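Local coordinates for protein fibrillarin-like rRNA/tRNA 2'-O-methyltransferase (Methanocaldococcus jannaschii, PDB 1FBN) that probably methylates ribose 2'-hydroxyls in rRNA and tRNA, using S-adenosyl-L-methionine at sites chosen by a guide RNA in box C/D ribonucleoprotein particles, at residues Asp145-Asp150 against Trp166-Gly171. Sequence-based numbering, arbitrary orientation.
Sequences DVIYED and WFLKKG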
# COMPACT_ATOMS: atom_id res chain seq x y z
N ASP A 145 -12.46 -0.66 -3.46
CA ASP A 145 -12.57 0.57 -2.68
C ASP A 145 -11.27 1.36 -2.75
O ASP A 145 -11.27 2.59 -2.70
CB ASP A 145 -12.86 0.23 -1.22
CG ASP A 145 -14.12 -0.59 -1.05
OD1 ASP A 145 -15.21 -0.00 -1.18
OD2 ASP A 145 -14.01 -1.81 -0.81
N VAL A 146 -10.16 0.64 -2.85
CA VAL A 146 -8.85 1.27 -2.89
C VAL A 146 -7.90 0.56 -3.85
O VAL A 146 -7.96 -0.65 -4.03
CB VAL A 146 -8.18 1.23 -1.47
CG1 VAL A 146 -6.81 1.91 -1.51
CG2 VAL A 146 -9.07 1.90 -0.43
N ILE A 147 -7.07 1.35 -4.52
CA ILE A 147 -6.04 0.80 -5.39
C ILE A 147 -4.74 1.31 -4.79
O ILE A 147 -4.61 2.51 -4.50
CB ILE A 147 -6.14 1.31 -6.85
CG1 ILE A 147 -7.39 0.74 -7.54
CG2 ILE A 147 -4.90 0.88 -7.63
CD1 ILE A 147 -7.55 1.19 -8.98
N TYR A 148 -3.82 0.39 -4.51
CA TYR A 148 -2.52 0.75 -3.97
C TYR A 148 -1.52 0.40 -5.06
O TYR A 148 -1.46 -0.75 -5.50
CB TYR A 148 -2.20 -0.05 -2.70
CG TYR A 148 -0.83 0.27 -2.13
CD1 TYR A 148 -0.66 1.31 -1.21
CD2 TYR A 148 0.30 -0.45 -2.53
CE1 TYR A 148 0.60 1.63 -0.70
CE2 TYR A 148 1.57 -0.14 -2.03
CZ TYR A 148 1.71 0.90 -1.12
OH TYR A 148 2.95 1.21 -0.62
N GLU A 149 -0.73 1.38 -5.49
CA GLU A 149 0.25 1.16 -6.54
C GLU A 149 1.68 1.51 -6.15
O GLU A 149 1.95 2.58 -5.61
CB GLU A 149 -0.16 1.93 -7.79
CG GLU A 149 0.80 1.73 -8.95
CD GLU A 149 0.34 2.41 -10.22
OE1 GLU A 149 -0.87 2.62 -10.38
OE2 GLU A 149 1.21 2.73 -11.06
N ASP A 150 2.59 0.60 -6.48
CA ASP A 150 4.02 0.75 -6.21
C ASP A 150 4.80 0.17 -7.39
O ASP A 150 5.38 -0.92 -7.31
CB ASP A 150 4.39 0.02 -4.90
CG ASP A 150 5.87 0.17 -4.52
OD1 ASP A 150 6.56 1.07 -5.03
OD2 ASP A 150 6.34 -0.63 -3.69
N TRP A 166 -11.40 1.05 -14.74
CA TRP A 166 -11.90 -0.31 -14.74
C TRP A 166 -12.45 -0.83 -13.42
O TRP A 166 -13.56 -1.36 -13.38
CB TRP A 166 -10.80 -1.28 -15.21
CG TRP A 166 -10.67 -1.35 -16.69
CD1 TRP A 166 -9.85 -0.60 -17.48
CD2 TRP A 166 -11.40 -2.22 -17.58
NE1 TRP A 166 -10.03 -0.93 -18.80
CE2 TRP A 166 -10.97 -1.92 -18.89
CE3 TRP A 166 -12.37 -3.21 -17.39
CZ2 TRP A 166 -11.49 -2.58 -20.02
CZ3 TRP A 166 -12.89 -3.87 -18.50
CH2 TRP A 166 -12.44 -3.55 -19.80
N PHE A 167 -11.71 -0.61 -12.33
CA PHE A 167 -12.09 -1.15 -11.02
C PHE A 167 -12.44 -0.24 -9.85
O PHE A 167 -13.11 -0.69 -8.92
CB PHE A 167 -10.99 -2.11 -10.56
CG PHE A 167 -10.54 -3.07 -11.62
CD1 PHE A 167 -11.39 -4.06 -12.08
CD2 PHE A 167 -9.28 -2.95 -12.19
CE1 PHE A 167 -10.99 -4.93 -13.09
CE2 PHE A 167 -8.87 -3.81 -13.21
CZ PHE A 167 -9.73 -4.80 -13.66
N LEU A 168 -11.99 1.01 -9.86
CA LEU A 168 -12.25 1.88 -8.72
C LEU A 168 -13.65 2.50 -8.62
O LEU A 168 -14.11 3.18 -9.54
CB LEU A 168 -11.17 2.95 -8.61
CG LEU A 168 -11.03 3.67 -7.27
CD1 LEU A 168 -10.92 2.67 -6.13
CD2 LEU A 168 -9.80 4.56 -7.32
N LYS A 169 -14.31 2.26 -7.49
CA LYS A 169 -15.64 2.79 -7.22
C LYS A 169 -15.54 4.30 -7.17
O LYS A 169 -14.49 4.84 -6.83
CB LYS A 169 -16.13 2.32 -5.85
CG LYS A 169 -16.34 0.83 -5.70
CD LYS A 169 -16.81 0.50 -4.30
CE LYS A 169 -17.10 -0.98 -4.15
NZ LYS A 169 -17.50 -1.29 -2.75
N LYS A 170 -16.63 4.99 -7.52
CA LYS A 170 -16.64 6.45 -7.47
C LYS A 170 -16.62 6.80 -5.98
O LYS A 170 -17.40 6.26 -5.20
CB LYS A 170 -17.91 7.02 -8.12
CG LYS A 170 -17.86 8.53 -8.34
CD LYS A 170 -18.99 9.27 -7.62
CE LYS A 170 -20.35 8.95 -8.21
NZ LYS A 170 -21.44 9.75 -7.57
N GLY A 171 -15.71 7.68 -5.58
CA GLY A 171 -15.58 8.02 -4.18
C GLY A 171 -14.50 7.17 -3.53
O GLY A 171 -14.09 7.41 -2.40
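Leu168 packs against Asp145 and Ile147 of strand 144-149, touching the backbone of the first with CD1 and the side chain of the second with CB. Its CG is anti to the backbone N (chi1 -162°), and the CD1 methyl lies 3.4 Å from the carbonyl O of Asp145 and 3.9 Å from the amide N of Val146. At the other end of the leucine, CB meets the CD1 methyl of Ile147 at 4.0 Å, the two side chains running at a slant to each other. Ile147 also touches Leu160 and Asn163 of helix 156-167, so the buried half of the contact joins the central strand to the exit of the helix that follows it. The link from helix 156-167 to the parallel strand 172-179 is the second half of a right-handed beta-alpha-beta crossover in the Rossmann-like methyltransferase fold.

The exposed side is looser and polar. The extended chain of Lys169 runs beside Asp145, both pointing the same way, and NZ forms a salt bridge of 3.1 Å with OD1, approaching 35° out of the carboxylate plane. The other oxygen, OD2, accepts a hydrogen bond from the backbone N of Lys77, on strand 77-81. An alanine at Asp145 would probably leave the ammonium of Lys169 without this mate and the amide of Lys77 without its side-chain acceptor. With its two oxygens divided between an ammonium and an amide, the carboxylate is likely to remain ionised, linking the short strand 168-169 after the helix to the central sheet beside the Leu168-Ile147 contact.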